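Side-chain contacts in tyrosinase (Burkholderia thailandensis, PDB 5ZRD), which acts as a dicopper tyrosinase that hydroxylates monophenols and probably oxidises the resulting catechols to quinones, with efficient catechol production at acidic pH: residues A[157-162]-A[168-173]; A[183-186]-A[190-193]. One frame throughout, in Å; residues are numbered along the deposited sequence.

Interaction 1. Residues A[157-162]-A[168-173]; sequences ALSDRL and IYEKPK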
loop_
_atom_site.group_PDB
_atom_site.type_symbol
_atom_site.label_atom_id
_atom_site.label_comp_id
_atom_site.label_asym_id
_atom_site.label_seq_id
_atom_site.Cartn_x
_atom_site.Cartn_y
_atom_site.Cartn_z
ATOM N N ALA A 157 -14.616 -2.527 -26.069
ATOM C CA ALA A 157 -13.857 -3.576 -25.432
ATOM C C ALA A 157 -14.098 -3.536 -23.922
ATOM O O ALA A 157 -14.336 -2.513 -23.344
ATOM C CB ALA A 157 -12.386 -3.432 -25.749
ATOM N N LEU A 158 -14.051 -4.702 -23.330
ATOM C CA LEU A 158 -13.859 -4.838 -21.926
ATOM C C LEU A 158 -12.360 -4.782 -21.710
ATOM O O LEU A 158 -11.665 -5.725 -22.042
ATOM C CB LEU A 158 -14.397 -6.192 -21.461
ATOM C CG LEU A 158 -15.913 -6.327 -21.471
ATOM C CD1 LEU A 158 -16.314 -7.763 -21.193
ATOM C CD2 LEU A 158 -16.529 -5.391 -20.444
ATOM N N SER A 159 -11.886 -3.688 -21.173
ATOM C CA SER A 159 -10.466 -3.550 -21.033
ATOM C C SER A 159 -10.134 -2.602 -19.877
ATOM O O SER A 159 -10.715 -1.566 -19.779
ATOM C CB SER A 159 -9.891 -3.058 -22.354
ATOM O OG SER A 159 -8.750 -2.242 -22.150
ATOM N N ASP A 160 -9.132 -2.902 -19.072
ATOM C CA ASP A 160 -8.700 -1.933 -18.052
ATOM C C ASP A 160 -7.813 -0.780 -18.613
ATOM O O ASP A 160 -7.484 0.191 -17.912
ATOM C CB ASP A 160 -8.024 -2.731 -16.959
ATOM C CG ASP A 160 -8.987 -3.792 -16.318
ATOM O OD1 ASP A 160 -10.187 -3.473 -16.110
ATOM O OD2 ASP A 160 -8.538 -4.942 -16.049
ATOM N N ARG A 161 -7.409 -0.904 -19.886
ATOM C CA ARG A 161 -6.620 0.128 -20.587
ATOM C C ARG A 161 -5.363 0.425 -19.756
ATOM O O ARG A 161 -5.037 1.570 -19.537
ATOM C CB ARG A 161 -7.456 1.398 -20.834
ATOM C CG ARG A 161 -8.720 1.194 -21.665
ATOM C CD ARG A 161 -8.567 1.428 -23.171
ATOM N NE ARG A 161 -9.513 0.704 -24.048
ATOM C CZ ARG A 161 -10.801 1.030 -24.253
ATOM N NH1 ARG A 161 -11.343 2.041 -23.590
ATOM N NH2 ARG A 161 -11.544 0.338 -25.109
ATOM N N LEU A 162 -4.711 -0.602 -19.230
ATOM C CA LEU A 162 -3.454 -0.422 -18.524
ATOM C C LEU A 162 -2.302 -0.606 -19.509
ATOM O O LEU A 162 -2.204 -1.678 -20.117
ATOM C CB LEU A 162 -3.312 -1.478 -17.433
ATOM C CG LEU A 162 -4.305 -1.401 -16.285
ATOM C CD1 LEU A 162 -3.846 -2.335 -15.177
ATOM C CD2 LEU A 162 -4.455 0.027 -15.772
ATOM N N ILE A 168 -7.119 -11.938 -18.388
ATOM C CA ILE A 168 -8.170 -12.826 -18.851
ATOM C C ILE A 168 -9.533 -12.184 -18.584
ATOM O O ILE A 168 -10.556 -12.655 -19.127
ATOM C CB ILE A 168 -8.058 -14.250 -18.265
ATOM C CG1 ILE A 168 -8.103 -14.269 -16.739
ATOM C CG2 ILE A 168 -6.814 -14.969 -18.789
ATOM C CD1 ILE A 168 -8.120 -15.638 -16.163
ATOM N N TYR A 169 -9.563 -11.088 -17.824
ATOM C CA TYR A 169 -10.789 -10.303 -17.765
ATOM C C TYR A 169 -11.116 -9.689 -19.128
ATOM O O TYR A 169 -12.279 -9.433 -19.404
ATOM C CB TYR A 169 -10.709 -9.139 -16.780
ATOM C CG TYR A 169 -10.446 -9.495 -15.349
ATOM C CD1 TYR A 169 -10.706 -10.766 -14.858
ATOM C CD2 TYR A 169 -9.962 -8.542 -14.465
ATOM C CE1 TYR A 169 -10.453 -11.093 -13.531
ATOM C CE2 TYR A 169 -9.708 -8.853 -13.136
ATOM C CZ TYR A 169 -9.968 -10.132 -12.662
ATOM O OH TYR A 169 -9.707 -10.476 -11.366
ATOM N N GLU A 170 -10.096 -9.431 -19.957
ATOM C CA GLU A 170 -10.222 -8.480 -21.088
ATOM C C GLU A 170 -10.743 -9.197 -22.317
ATOM O O GLU A 170 -10.399 -10.381 -22.551
ATOM C CB GLU A 170 -8.883 -7.789 -21.352
ATOM C CG GLU A 170 -8.453 -6.935 -20.170
ATOM C CD GLU A 170 -7.299 -6.017 -20.465
ATOM O OE1 GLU A 170 -7.284 -4.893 -19.937
ATOM O OE2 GLU A 170 -6.424 -6.464 -21.201
ATOM N N LYS A 171 -11.577 -8.463 -23.063
ATOM C CA LYS A 171 -12.196 -8.965 -24.260
ATOM C C LYS A 171 -12.341 -7.822 -25.257
ATOM O O LYS A 171 -12.857 -6.753 -24.897
ATOM C CB LYS A 171 -13.522 -9.635 -23.879
ATOM C CG LYS A 171 -13.384 -11.120 -23.594
ATOM C CD LYS A 171 -14.288 -11.722 -22.558
ATOM C CE LYS A 171 -15.251 -12.722 -23.138
ATOM N NZ LYS A 171 -15.300 -14.007 -22.397
ATOM N N PRO A 172 -11.890 -8.039 -26.518
ATOM C CA PRO A 172 -11.846 -6.932 -27.470
ATOM C C PRO A 172 -13.219 -6.482 -27.982
ATOM O O PRO A 172 -14.202 -7.256 -27.944
ATOM C CB PRO A 172 -11.107 -7.506 -28.690
ATOM C CG PRO A 172 -11.523 -8.961 -28.709
ATOM C CD PRO A 172 -11.531 -9.297 -27.228
ATOM N N LYS A 173 -13.240 -5.269 -28.529
ATOM C CA LYS A 173 -14.370 -4.804 -29.317
ATOM C C LYS A 173 -14.685 -5.829 -30.401
ATOM O O LYS A 173 -13.765 -6.371 -30.994
ATOM C CB LYS A 173 -14.049 -3.502 -30.037
ATOM C CG LYS A 173 -15.181 -2.948 -30.887
ATOM C CD LYS A 173 -14.868 -1.577 -31.411
ATOM C CE LYS A 173 -15.967 -1.013 -32.273
ATOM N NZ LYS A 173 -15.775 0.444 -32.435
HETATM O O HOH W 1 -5.057 -3.319 -19.984
#

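Interaction 2. Residues A[183-186]-A[190-193]; sequences SGLV and EALE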
loop_
_atom_site.group_PDB
_atom_site.type_symbol
_atom_site.label_atom_id
_atom_site.label_comp_id
_atom_site.label_asym_id
_atom_site.label_seq_id
_atom_site.Cartn_x
_atom_site.Cartn_y
_atom_site.Cartn_z
ATOM N N SER A 183 -15.406 -21.894 -26.355
ATOM C CA SER A 183 -14.648 -21.099 -25.434
ATOM C C SER A 183 -14.551 -19.646 -25.916
ATOM O O SER A 183 -14.365 -19.350 -27.125
ATOM C CB SER A 183 -13.289 -21.692 -25.262
ATOM O OG SER A 183 -12.573 -21.016 -24.245
ATOM N N GLY A 184 -14.631 -18.718 -24.966
ATOM C CA GLY A 184 -14.357 -17.313 -25.306
ATOM C C GLY A 184 -13.451 -16.603 -24.317
ATOM O O GLY A 184 -13.587 -15.422 -24.134
ATOM N N LEU A 185 -12.477 -17.277 -23.744
ATOM C CA LEU A 185 -11.511 -16.601 -22.871
ATOM C C LEU A 185 -10.295 -16.225 -23.737
ATOM O O LEU A 185 -9.665 -17.107 -24.293
ATOM C CB LEU A 185 -11.155 -17.544 -21.719
ATOM C CG LEU A 185 -10.492 -16.908 -20.508
ATOM C CD1 LEU A 185 -11.494 -16.103 -19.661
ATOM C CD2 LEU A 185 -9.821 -17.986 -19.661
ATOM N N VAL A 186 -10.000 -14.940 -23.894
ATOM C CA VAL A 186 -9.133 -14.471 -24.999
ATOM C C VAL A 186 -8.147 -13.357 -24.568
ATOM O O VAL A 186 -7.447 -12.792 -25.426
ATOM C CB VAL A 186 -10.003 -14.005 -26.183
ATOM C CG1 VAL A 186 -10.740 -15.158 -26.809
ATOM C CG2 VAL A 186 -10.990 -12.910 -25.830
ATOM N N GLU A 190 -2.000 -17.073 -24.255
ATOM C CA GLU A 190 -2.227 -18.494 -24.025
ATOM C C GLU A 190 -3.742 -18.756 -23.965
ATOM O O GLU A 190 -4.218 -19.692 -24.601
ATOM C CB GLU A 190 -1.449 -18.980 -22.797
ATOM C CG GLU A 190 -1.956 -18.420 -21.477
ATOM C CD GLU A 190 -0.958 -18.300 -20.325
ATOM O OE1 GLU A 190 -0.452 -19.370 -19.863
ATOM O OE2 GLU A 190 -0.707 -17.126 -19.860
ATOM N N ALA A 191 -4.522 -17.906 -23.296
ATOM C CA ALA A 191 -5.967 -18.169 -23.231
ATOM C C ALA A 191 -6.534 -18.183 -24.654
ATOM O O ALA A 191 -7.333 -19.063 -25.018
ATOM C CB ALA A 191 -6.666 -17.162 -22.355
ATOM N N LEU A 192 -6.105 -17.216 -25.446
ATOM C CA LEU A 192 -6.582 -17.065 -26.817
ATOM C C LEU A 192 -6.166 -18.279 -27.655
ATOM O O LEU A 192 -6.990 -18.855 -28.387
ATOM C CB LEU A 192 -6.001 -15.779 -27.412
ATOM C CG LEU A 192 -6.362 -15.497 -28.867
ATOM C CD1 LEU A 192 -7.862 -15.510 -29.074
ATOM C CD2 LEU A 192 -5.792 -14.149 -29.272
ATOM N N GLU A 193 -4.910 -18.657 -27.518
ATOM C CA GLU A 193 -4.391 -19.832 -28.187
ATOM C C GLU A 193 -5.269 -21.043 -27.834
ATOM O O GLU A 193 -5.763 -21.703 -28.755
ATOM C CB GLU A 193 -2.920 -20.056 -27.826
ATOM C CG GLU A 193 -2.310 -21.263 -28.538
ATOM C CD GLU A 193 -2.086 -21.113 -30.039
ATOM O OE1 GLU A 193 -0.906 -21.046 -30.450
ATOM O OE2 GLU A 193 -3.082 -21.053 -30.801
#

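Interaction 1. Residues A[157-162]-A[168-173]
Leu158 and Lys171 face each other across the tight half of this contact and trade both of their backbone bonds. Leu158 N gives to Lys171 O at 2.8 Å, a bent bond of 134° at the hydrogen, while Lys171 N returns a straighter one to Leu158 O. Leu158 CB comes within 4.3 Å of Lys171 CB. Next door, Ala157 CB sits 3.4 Å from Lys173 N. The pair is a single antiparallel bridge, hydrogen-bonded in type, between two loops on either side of the short strand 165-167; both belong to the common central domain of tyrosinases, and Leu158 lies about 10 Å from the copper ligand His57, side chain to side chain. Lys171 carries its amine away from the bridge, to Gly184 and a salt bridge with Asp303.

Beyond the bridge, Glu170 takes over. With CG anti to its carbonyl carbon (chi1 -64°) and the rest of the chain extended, it runs past Leu158 O and puts OE1 2.9 Å from Asp160 N, which meets the carboxylate on its anti side. This end is polar and reached by a water, which lies 2.7 Å from Glu170 OE1, probably donating to it, and accepts the N-H of Leu162. Asp160 OD2 stands 4.1 Å from Glu170 OE1, a proximity that could raise the proton affinity of either acid, although Tyr63 OH binds Asp160 OD1. The same OD2 also approaches the edge of the Tyr169 ring at CD2, carboxylate and ring planes 86° apart. The open side lies at Pro172, Lys173 and Arg161, exposed residues that the contact barely covers.

Interaction 2. Residues A[183-186]-A[190-193]
Val186, Ala191 and Leu192 carry most of this contact, with Leu185 backing them from the loop. Val186 meets Leu192 through methyl groups: Val186 CG1 is 3.7 Å from Leu192 CD1, and the valine CB is only slightly farther from the same methyl. The two side chains lie at a slant to each other. Leu192 has CG anti to its backbone N (chi1 178°), and its chi2 of 54° turns CD1 to the valine; lower down, Leu192 CB rests 3.9 Å from Val186 O. One branch of each residue therefore makes the hydrophobic touch, while the base of the leucine packs on the valine backbone.

Ala191 points its methyl toward the loop, and what it finds there is backbone: Ala191 CB lies 3.6 Å from Leu185 O. Leu185 CD2 touches Ala191 CB more loosely, at 4.2 Å. This is a loop folding back on the first turn of the helix it leads into, helix 189-200, within the central domain of tyrosinases and away from the copper sites. Thr188 OG1 takes the N-H of Ala191 just ahead of the segment.

Two acceptors face each other where the backbones converge, Leu185 O and Ala191 O at 3.1 Å. Thr195 OG1, a turn farther along the helix, hydrogen-bonds Leu185 O, with a weak bond to Ala191 O, which probably eases the closeness of the two acceptors. That hydroxyl also bonds Ser183 OG, linking Ser183 and Leu185 to the helix. Leu192 packs against Pro189 of the second subunit.

Interaction 1 and interaction 2 follow one another along the chain, the first bracketing strand 165-167 and the second joining the later part of the loop to helix 189-200. Their centres are 13 Å apart, on the same side of the chain's centre and within the central tyrosinase domain. They touch directly: the hydrogen bond from Lys171 NZ to Gly184 O measures 2.8 Å, and Val186 CG2 packs 3.7 Å from Lys171 CG and also against the Pro172 ring. Ile168 O meets Leu185 CD1 as well. Each reaches the second subunit, so this connected run of loop and helix contributes to the surface between subunits.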